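Local coordinates for Lmo0135 protein (Listeria monocytogenes EGD-e, PDB 5ISU) that probably binds peptides outside the cell as the substrate-binding component of an ABC transporter, at residues Asn309-Asp321 with Arg445-Asp459. Sequence-based numbering, arbitrary orientation.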
ATOM      1  N   ASN A 309      -7.051   1.421  -8.680  1.00 41.05           N
ATOM      2  CA  ASN A 309      -7.524   2.444  -7.744  1.00 41.47           C
ATOM      3  C   ASN A 309      -6.927   3.825  -8.001  1.00 40.81           C
ATOM      4  O   ASN A 309      -7.443   4.822  -7.494  1.00 42.26           O
ATOM      5  CB  ASN A 309      -7.124   2.069  -6.303  1.00 41.88           C
ATOM      6  CG  ASN A 309      -5.604   1.905  -6.145  1.00 41.31           C
ATOM      7  OD1 ASN A 309      -5.001   1.003  -6.748  1.00 37.99           O
ATOM      8  ND2 ASN A 309      -4.984   2.763  -5.321  1.00 43.04           N
ATOM      9  N   THR A 310      -5.823   3.887  -8.744  1.00 38.25           N
ATOM     10  CA  THR A 310      -5.117   5.157  -8.931  1.00 38.51           C
ATOM     11  C   THR A 310      -5.728   6.005 -10.017  1.00 38.51           C
ATOM     12  O   THR A 310      -5.902   5.526 -11.128  1.00 38.32           O
ATOM     13  CB  THR A 310      -3.647   4.907  -9.301  1.00 37.70           C
ATOM     14  OG1 THR A 310      -3.033   4.069  -8.309  1.00 38.61           O
ATOM     15  CG2 THR A 310      -2.884   6.219  -9.407  1.00 38.34           C
ATOM     16  N   LYS A 311      -5.998   7.279  -9.729  1.00 41.50           N
ATOM     17  CA  LYS A 311      -6.555   8.175 -10.751  1.00 43.91           C
ATOM     18  C   LYS A 311      -5.790   8.141 -12.056  1.00 41.56           C
ATOM     19  O   LYS A 311      -4.562   8.107 -12.069  1.00 39.62           O
ATOM     20  CB  LYS A 311      -6.659   9.634 -10.314  1.00 48.50           C
ATOM     21  CG  LYS A 311      -7.903   9.952  -9.527  1.00 54.40           C
ATOM     22  CD  LYS A 311      -8.252  11.424  -9.606  1.00 60.29           C
ATOM     23  CE  LYS A 311      -7.145  12.333  -9.105  1.00 61.79           C
ATOM     24  NZ  LYS A 311      -7.621  13.745  -9.164  1.00 66.44           N
ATOM     25  N   TYR A 312      -6.563   8.160 -13.142  1.00 42.23           N
ATOM     26  CA  TYR A 312      -6.066   8.164 -14.513  1.00 42.18           C
ATOM     27  C   TYR A 312      -5.556   6.798 -14.981  1.00 40.78           C
ATOM     28  O   TYR A 312      -4.955   6.675 -16.054  1.00 39.93           O
ATOM     29  CB  TYR A 312      -5.054   9.301 -14.728  1.00 44.02           C
ATOM     30  CG  TYR A 312      -5.558  10.615 -14.137  1.00 47.42           C
ATOM     31  CD1 TYR A 312      -6.787  11.148 -14.516  1.00 49.39           C
ATOM     32  CD2 TYR A 312      -4.812  11.312 -13.196  1.00 49.91           C
ATOM     33  CE1 TYR A 312      -7.255  12.336 -13.980  1.00 53.35           C
ATOM     34  CE2 TYR A 312      -5.265  12.511 -12.652  1.00 52.66           C
ATOM     35  CZ  TYR A 312      -6.489  13.015 -13.036  1.00 54.24           C
ATOM     36  OH  TYR A 312      -6.936  14.192 -12.489  1.00 56.03           O
ATOM     37  N   PHE A 313      -5.830   5.758 -14.203  1.00 39.24           N
ATOM     38  CA  PHE A 313      -5.474   4.427 -14.631  1.00 40.70           C
ATOM     39  C   PHE A 313      -6.142   4.162 -15.983  1.00 42.91           C
ATOM     40  O   PHE A 313      -7.274   4.583 -16.190  1.00 41.72           O
ATOM     41  CB  PHE A 313      -5.997   3.379 -13.652  1.00 40.23           C
ATOM     42  CG  PHE A 313      -5.928   1.972 -14.183  1.00 38.28           C
ATOM     43  CD1 PHE A 313      -4.805   1.205 -13.993  1.00 37.87           C
ATOM     44  CD2 PHE A 313      -7.005   1.417 -14.884  1.00 42.18           C
ATOM     45  CE1 PHE A 313      -4.731  -0.100 -14.491  1.00 38.99           C
ATOM     46  CE2 PHE A 313      -6.943   0.107 -15.378  1.00 41.04           C
ATOM     47  CZ  PHE A 313      -5.797  -0.643 -15.195  1.00 38.47           C
ATOM     48  N   THR A 314      -5.422   3.497 -16.890  1.00 44.74           N
ATOM     49  CA  THR A 314      -5.989   3.059 -18.175  1.00 47.26           C
ATOM     50  C   THR A 314      -5.350   1.727 -18.533  1.00 45.89           C
ATOM     51  O   THR A 314      -4.150   1.569 -18.378  1.00 43.55           O
ATOM     52  CB  THR A 314      -5.816   4.067 -19.340  1.00 50.75           C
ATOM     53  OG1 THR A 314      -6.356   3.496 -20.541  1.00 54.34           O
ATOM     54  CG2 THR A 314      -4.360   4.395 -19.603  1.00 50.54           C
ATOM     55  N   ASP A 315      -6.157   0.770 -18.997  1.00 47.09           N
ATOM     56  CA  ASP A 315      -5.631  -0.542 -19.406  1.00 49.42           C
ATOM     57  C   ASP A 315      -5.309  -0.573 -20.900  1.00 49.20           C
ATOM     58  O   ASP A 315      -5.001  -1.640 -21.445  1.00 50.16           O
ATOM     59  CB  ASP A 315      -6.595  -1.693 -19.033  1.00 52.33           C
ATOM     60  CG  ASP A 315      -7.907  -1.683 -19.847  1.00 58.78           C
ATOM     61  OD1 ASP A 315      -8.070  -0.876 -20.794  1.00 59.57           O
ATOM     62  OD2 ASP A 315      -8.785  -2.511 -19.530  1.00 66.59           O
ATOM     63  N   LYS A 316      -5.369   0.591 -21.559  1.00 50.06           N
ATOM     64  CA  LYS A 316      -5.093   0.698 -22.979  1.00 50.38           C
ATOM     65  C   LYS A 316      -3.635   1.065 -23.227  1.00 50.66           C
ATOM     66  O   LYS A 316      -3.324   2.122 -23.772  1.00 55.56           O
ATOM     67  CB  LYS A 316      -6.012   1.749 -23.604  1.00 55.01           C
ATOM     68  CG  LYS A 316      -7.482   1.487 -23.386  1.00 56.92           C
ATOM     69  CD  LYS A 316      -8.306   2.595 -23.997  1.00 61.32           C
ATOM     70  CE  LYS A 316      -9.780   2.372 -23.747  1.00 63.95           C
ATOM     71  NZ  LYS A 316     -10.556   3.480 -24.346  1.00 70.80           N
ATOM     72  N   VAL A 317      -2.737   0.185 -22.811  1.00 47.92           N
ATOM     73  CA  VAL A 317      -1.304   0.374 -23.016  1.00 47.81           C
ATOM     74  C   VAL A 317      -0.779  -0.897 -23.668  1.00 45.67           C
ATOM     75  O   VAL A 317      -1.472  -1.912 -23.685  1.00 44.85           O
ATOM     76  CB  VAL A 317      -0.533   0.654 -21.681  1.00 46.11           C
ATOM     77  CG1 VAL A 317      -0.953   1.979 -21.081  1.00 46.83           C
ATOM     78  CG2 VAL A 317      -0.719  -0.464 -20.658  1.00 44.03           C
ATOM     79  N   GLU A 318       0.437  -0.853 -24.195  1.00 44.37           N
ATOM     80  CA  GLU A 318       1.011  -2.043 -24.807  1.00 46.55           C
ATOM     81  C   GLU A 318       1.250  -3.092 -23.708  1.00 45.20           C
ATOM     82  O   GLU A 318       1.792  -2.764 -22.648  1.00 44.76           O
ATOM     83  CB  GLU A 318       2.312  -1.728 -25.563  1.00 47.28           C
ATOM     84  CG  GLU A 318       2.958  -2.952 -26.226  1.00 51.16           C
ATOM     85  CD  GLU A 318       1.991  -3.736 -27.112  1.00 52.57           C
ATOM     86  OE1 GLU A 318       1.233  -3.101 -27.896  1.00 58.02           O
ATOM     87  OE2 GLU A 318       1.992  -4.992 -27.029  1.00 48.56           O
ATOM     88  N   THR A 319       0.835  -4.336 -23.965  1.00 43.61           N
ATOM     89  CA  THR A 319       0.982  -5.409 -22.997  1.00 43.64           C
ATOM     90  C   THR A 319       1.849  -6.566 -23.466  1.00 43.78           C
ATOM     91  O   THR A 319       2.099  -7.484 -22.686  1.00 46.25           O
ATOM     92  CB  THR A 319      -0.392  -5.916 -22.489  1.00 43.03           C
ATOM     93  OG1 THR A 319      -1.258  -6.212 -23.593  1.00 44.90           O
ATOM     94  CG2 THR A 319      -1.037  -4.859 -21.660  1.00 45.76           C
ATOM     95  N   TYR A 320       2.325  -6.517 -24.708  1.00 44.40           N
ATOM     96  CA  TYR A 320       3.221  -7.542 -25.245  1.00 45.47           C
ATOM     97  C   TYR A 320       2.658  -8.935 -25.086  1.00 46.44           C
ATOM     98  O   TYR A 320       3.310  -9.806 -24.513  1.00 44.06           O
ATOM     99  CB  TYR A 320       4.590  -7.460 -24.562  1.00 45.90           C
ATOM    100  CG  TYR A 320       5.209  -6.100 -24.681  1.00 46.64           C
ATOM    101  CD1 TYR A 320       5.896  -5.751 -25.828  1.00 48.16           C
ATOM    102  CD2 TYR A 320       5.092  -5.155 -23.668  1.00 44.78           C
ATOM    103  CE1 TYR A 320       6.447  -4.505 -25.990  1.00 49.70           C
ATOM    104  CE2 TYR A 320       5.665  -3.896 -23.813  1.00 46.65           C
ATOM    105  CZ  TYR A 320       6.347  -3.589 -24.988  1.00 47.13           C
ATOM    106  OH  TYR A 320       6.933  -2.380 -25.215  1.00 48.49           O
ATOM    107  N   ASP A 321       1.443  -9.139 -25.594  1.00 48.28           N
ATOM    108  CA  ASP A 321       0.779 -10.446 -25.470  1.00 50.62           C
ATOM    109  C   ASP A 321       1.653 -11.532 -26.097  1.00 49.04           C
ATOM    110  O   ASP A 321       2.266 -11.312 -27.133  1.00 49.93           O
ATOM    111  CB  ASP A 321      -0.620 -10.398 -26.060  1.00 53.69           C
ATOM    112  CG  ASP A 321      -1.491  -9.348 -25.377  1.00 58.34           C
ATOM    113  OD1 ASP A 321      -1.100  -8.160 -25.377  1.00 62.85           O
ATOM    114  OD2 ASP A 321      -2.560  -9.705 -24.845  1.00 58.72           O
ATOM    115  N   ARG A 445      -4.534  16.853 -16.935  1.00 54.15           N
ATOM    116  CA  ARG A 445      -3.756  16.044 -16.033  1.00 49.95           C
ATOM    117  C   ARG A 445      -3.939  14.564 -16.447  1.00 48.79           C
ATOM    118  O   ARG A 445      -2.997  13.772 -16.380  1.00 44.31           O
ATOM    119  CB  ARG A 445      -4.168  16.322 -14.577  1.00 49.92           C
ATOM    120  CG  ARG A 445      -3.093  15.931 -13.591  1.00 48.66           C
ATOM    121  CD  ARG A 445      -3.497  15.949 -12.123  1.00 47.97           C
ATOM    122  NE  ARG A 445      -2.329  15.485 -11.363  1.00 46.79           N
ATOM    123  CZ  ARG A 445      -2.351  14.844 -10.197  1.00 45.48           C
ATOM    124  NH1 ARG A 445      -3.502  14.532  -9.596  1.00 46.08           N
ATOM    125  NH2 ARG A 445      -1.194  14.471  -9.652  1.00 44.35           N
ATOM    126  N   GLN A 446      -5.140  14.212 -16.918  1.00 50.30           N
ATOM    127  CA  GLN A 446      -5.396  12.854 -17.397  1.00 52.82           C
ATOM    128  C   GLN A 446      -4.472  12.530 -18.579  1.00 51.96           C
ATOM    129  O   GLN A 446      -3.838  11.477 -18.590  1.00 50.81           O
ATOM    130  CB  GLN A 446      -6.870  12.646 -17.803  1.00 56.30           C
ATOM    131  CG  GLN A 446      -7.206  11.200 -18.196  1.00 59.11           C
ATOM    132  CD  GLN A 446      -8.661  10.996 -18.626  1.00 64.10           C
ATOM    133  OE1 GLN A 446      -8.946  10.212 -19.539  1.00 67.34           O
ATOM    134  NE2 GLN A 446      -9.578  11.718 -17.998  1.00 65.06           N
ATOM    135  N   GLU A 447      -4.379  13.443 -19.544  1.00 52.21           N
ATOM    136  CA  GLU A 447      -3.518  13.242 -20.723  1.00 55.67           C
ATOM    137  C   GLU A 447      -2.045  13.022 -20.368  1.00 51.88           C
ATOM    138  O   GLU A 447      -1.382  12.205 -20.988  1.00 51.71           O
ATOM    139  CB  GLU A 447      -3.649  14.402 -21.724  1.00 60.10           C
ATOM    140  CG  GLU A 447      -5.005  14.457 -22.407  1.00 66.42           C
ATOM    141  CD  GLU A 447      -5.131  15.546 -23.469  1.00 75.37           C
ATOM    142  OE1 GLU A 447      -4.177  16.334 -23.695  1.00 77.44           O
ATOM    143  OE2 GLU A 447      -6.210  15.611 -24.097  1.00 82.76           O
ATOM    144  N   ILE A 448      -1.557  13.727 -19.350  1.00 50.54           N
ATOM    145  CA  ILE A 448      -0.162  13.602 -18.919  1.00 49.26           C
ATOM    146  C   ILE A 448       0.123  12.212 -18.346  1.00 45.74           C
ATOM    147  O   ILE A 448       1.102  11.569 -18.735  1.00 44.55           O
ATOM    148  CB  ILE A 448       0.224  14.700 -17.893  1.00 49.98           C
ATOM    149  CG1 ILE A 448       0.196  16.066 -18.578  1.00 51.77           C
ATOM    150  CG2 ILE A 448       1.625  14.448 -17.330  1.00 49.42           C
ATOM    151  CD1 ILE A 448       0.196  17.246 -17.627  1.00 52.69           C
ATOM    152  N   TYR A 449      -0.711  11.744 -17.426  1.00 42.60           N
ATOM    153  CA  TYR A 449      -0.470  10.416 -16.866  1.00 41.88           C
ATOM    154  C   TYR A 449      -0.741   9.290 -17.884  1.00 42.40           C
ATOM    155  O   TYR A 449      -0.167   8.207 -17.768  1.00 41.38           O
ATOM    156  CB  TYR A 449      -1.169  10.222 -15.524  1.00 40.18           C
ATOM    157  CG  TYR A 449      -0.540  11.104 -14.460  1.00 40.31           C
ATOM    158  CD1 TYR A 449       0.683  10.770 -13.883  1.00 39.66           C
ATOM    159  CD2 TYR A 449      -1.150  12.280 -14.058  1.00 39.67           C
ATOM    160  CE1 TYR A 449       1.279  11.593 -12.941  1.00 40.24           C
ATOM    161  CE2 TYR A 449      -0.568  13.103 -13.116  1.00 41.01           C
ATOM    162  CZ  TYR A 449       0.640  12.762 -12.556  1.00 41.26           C
ATOM    163  OH  TYR A 449       1.178  13.588 -11.591  1.00 42.96           O
ATOM    164  N   GLU A 450      -1.568   9.554 -18.892  1.00 44.78           N
ATOM    165  CA  GLU A 450      -1.761   8.560 -19.970  1.00 45.65           C
ATOM    166  C   GLU A 450      -0.474   8.418 -20.777  1.00 44.24           C
ATOM    167  O   GLU A 450      -0.057   7.287 -21.075  1.00 42.39           O
ATOM    168  CB  GLU A 450      -2.953   8.884 -20.857  1.00 47.90           C
ATOM    169  CG  GLU A 450      -4.264   8.595 -20.146  1.00 52.85           C
ATOM    170  CD  GLU A 450      -5.496   8.862 -20.990  1.00 59.12           C
ATOM    171  OE1 GLU A 450      -5.410   9.595 -22.007  1.00 66.41           O
ATOM    172  OE2 GLU A 450      -6.568   8.336 -20.621  1.00 62.31           O
ATOM    173  N   LYS A 451       0.189   9.537 -21.069  1.00 43.08           N
ATOM    174  CA  LYS A 451       1.442   9.465 -21.800  1.00 46.18           C
ATOM    175  C   LYS A 451       2.490   8.750 -20.989  1.00 43.06           C
ATOM    176  O   LYS A 451       3.258   7.980 -21.540  1.00 42.67           O
ATOM    177  CB  LYS A 451       1.975  10.838 -22.272  1.00 51.97           C
ATOM    178  CG  LYS A 451       1.225  11.397 -23.473  1.00 58.67           C
ATOM    179  CD  LYS A 451       2.102  12.289 -24.366  1.00 65.74           C
ATOM    180  CE  LYS A 451       2.490  13.624 -23.746  1.00 68.37           C
ATOM    181  NZ  LYS A 451       1.342  14.572 -23.667  1.00 71.57           N
ATOM    182  N   ILE A 452       2.524   9.013 -19.686  1.00 43.34           N
ATOM    183  CA  ILE A 452       3.486   8.367 -18.777  1.00 42.65           C
ATOM    184  C   ILE A 452       3.287   6.850 -18.789  1.00 40.23           C
ATOM    185  O   ILE A 452       4.251   6.098 -18.969  1.00 38.24           O
ATOM    186  CB  ILE A 452       3.410   8.960 -17.352  1.00 44.07           C
ATOM    187  CG1 ILE A 452       3.866  10.431 -17.388  1.00 45.43           C
ATOM    188  CG2 ILE A 452       4.284   8.164 -16.385  1.00 43.21           C
ATOM    189  CD1 ILE A 452       3.691  11.176 -16.090  1.00 45.43           C
ATOM    190  N   GLN A 453       2.029   6.419 -18.679  1.00 39.26           N
ATOM    191  CA  GLN A 453       1.689   4.988 -18.720  1.00 38.49           C
ATOM    192  C   GLN A 453       2.087   4.413 -20.070  1.00 38.83           C
ATOM    193  O   GLN A 453       2.658   3.325 -20.150  1.00 39.72           O
ATOM    194  CB  GLN A 453       0.187   4.741 -18.426  1.00 37.36           C
ATOM    195  CG  GLN A 453      -0.243   5.085 -16.998  1.00 37.68           C
ATOM    196  CD  GLN A 453      -1.736   4.932 -16.776  1.00 38.63           C
ATOM    197  OE1 GLN A 453      -2.251   3.824 -16.540  1.00 39.39           O
ATOM    198  NE2 GLN A 453      -2.443   6.047 -16.832  1.00 38.40           N
ATOM    199  N   ASN A 454       1.793   5.151 -21.131  1.00 41.60           N
ATOM    200  CA  ASN A 454       2.181   4.729 -22.476  1.00 43.40           C
ATOM    201  C   ASN A 454       3.689   4.657 -22.683  1.00 43.69           C
ATOM    202  O   ASN A 454       4.169   3.683 -23.258  1.00 43.48           O
ATOM    203  CB  ASN A 454       1.500   5.595 -23.543  1.00 45.61           C
ATOM    204  CG  ASN A 454       0.079   5.132 -23.818  1.00 46.93           C
ATOM    205  OD1 ASN A 454      -0.895   5.839 -23.570  1.00 48.09           O
ATOM    206  ND2 ASN A 454      -0.040   3.899 -24.266  1.00 46.26           N
ATOM    207  N   THR A 455       4.445   5.632 -22.173  1.00 43.92           N
ATOM    208  CA  THR A 455       5.905   5.606 -22.356  1.00 44.69           C
ATOM    209  C   THR A 455       6.536   4.438 -21.604  1.00 45.18           C
ATOM    210  O   THR A 455       7.371   3.722 -22.153  1.00 46.49           O
ATOM    211  CB  THR A 455       6.577   6.912 -21.929  1.00 47.22           C
ATOM    212  OG1 THR A 455       5.952   8.017 -22.597  1.00 51.00           O
ATOM    213  CG2 THR A 455       8.072   6.896 -22.270  1.00 47.75           C
ATOM    214  N   ILE A 456       6.129   4.231 -20.357  1.00 44.13           N
ATOM    215  CA  ILE A 456       6.649   3.112 -19.568  1.00 43.63           C
ATOM    216  C   ILE A 456       6.375   1.763 -20.253  1.00 42.88           C
ATOM    217  O   ILE A 456       7.259   0.879 -20.295  1.00 44.46           O
ATOM    218  CB  ILE A 456       6.053   3.116 -18.129  1.00 43.48           C
ATOM    219  CG1 ILE A 456       6.581   4.320 -17.319  1.00 45.10           C
ATOM    220  CG2 ILE A 456       6.346   1.811 -17.394  1.00 42.06           C
ATOM    221  CD1 ILE A 456       8.088   4.390 -17.174  1.00 45.59           C
ATOM    222  N   ALA A 457       5.158   1.599 -20.767  1.00 40.93           N
ATOM    223  CA  ALA A 457       4.782   0.361 -21.443  1.00 41.53           C
ATOM    224  C   ALA A 457       5.547   0.235 -22.759  1.00 43.10           C
ATOM    225  O   ALA A 457       6.132  -0.799 -23.032  1.00 40.93           O
ATOM    226  CB  ALA A 457       3.276   0.302 -21.688  1.00 42.33           C
ATOM    227  N   ASP A 458       5.561   1.296 -23.560  1.00 45.91           N
ATOM    228  CA  ASP A 458       6.310   1.286 -24.826  1.00 48.21           C
ATOM    229  C   ASP A 458       7.795   0.979 -24.639  1.00 47.64           C
ATOM    230  O   ASP A 458       8.350   0.234 -25.427  1.00 47.21           O
ATOM    231  CB  ASP A 458       6.159   2.600 -25.573  1.00 50.62           C
ATOM    232  CG  ASP A 458       4.739   2.844 -26.052  1.00 54.44           C
ATOM    233  OD1 ASP A 458       3.959   1.880 -26.157  1.00 58.99           O
ATOM    234  OD2 ASP A 458       4.404   4.011 -26.339  1.00 62.78           O
ATOM    235  N   ASP A 459       8.425   1.500 -23.586  1.00 47.23           N
ATOM    236  CA  ASP A 459       9.869   1.231 -23.350  1.00 49.06           C
ATOM    237  C   ASP A 459      10.150  -0.043 -22.556  1.00 48.49           C
ATOM    238  O   ASP A 459      11.321  -0.334 -22.222  1.00 46.42           O
ATOM    239  CB  ASP A 459      10.564   2.432 -22.684  1.00 52.53           C
ATOM    240  CG  ASP A 459      10.820   3.576 -23.653  1.00 55.05           C
ATOM    241  OD1 ASP A 459      10.484   3.426 -24.842  1.00 58.01           O
ATOM    242  OD2 ASP A 459      11.376   4.615 -23.227  1.00 59.48           O
TER
HETATM  243  O   HOH W   1       1.537   1.726 -24.628  0.50 28.08           O
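In this periplasmic-binding-protein-type fold of solute-binding family 5, segment 309-321, part of the irregular connection from strand 299-301 to helix 324-334, runs along helix 442-458, with Y312 and Q453 central to the contact. Q453 is an example of one buried amide bridging a helix and an irregular chain. With CG anti to its own carbonyl carbon (chi1 -67°) and the rest extended, it presents both amide ends to the segment: NE2 donates to Y312 O at 2.7 Å, from above the carbonyl plane, while OE1 takes T314 N on an in-plane lone pair at 3.2 Å. NE2 also reaches Y449 O, and S304 OG is hydrogen-bonded to OE1, so several partners fix the rotation of the amide. A type II turn from T310 to F313 carries Y312, whose ring lies against R445, Q446 and Y449. Q446 CA makes a CH-pi contact 4.0 Å from the ring centroid, K311 CB lies over the opposite face, and R445 CD comes 3.9 Å from Y312 CE2, its guanidinium plane 84° from the ring. D442 OD1 is hydrogen-bonded to Y312 OH; R445 NH1 forms a salt bridge with D405 OD2. Farther along, V317 CB packs on A457 CB at 3.8 Å, and a water links E318 N to D458 OD1. In the last turn of the helix, A457 O lies in the plane of the Y320 ring at its edge and accepts a 2.8 Å hydrogen bond from Y320 OH.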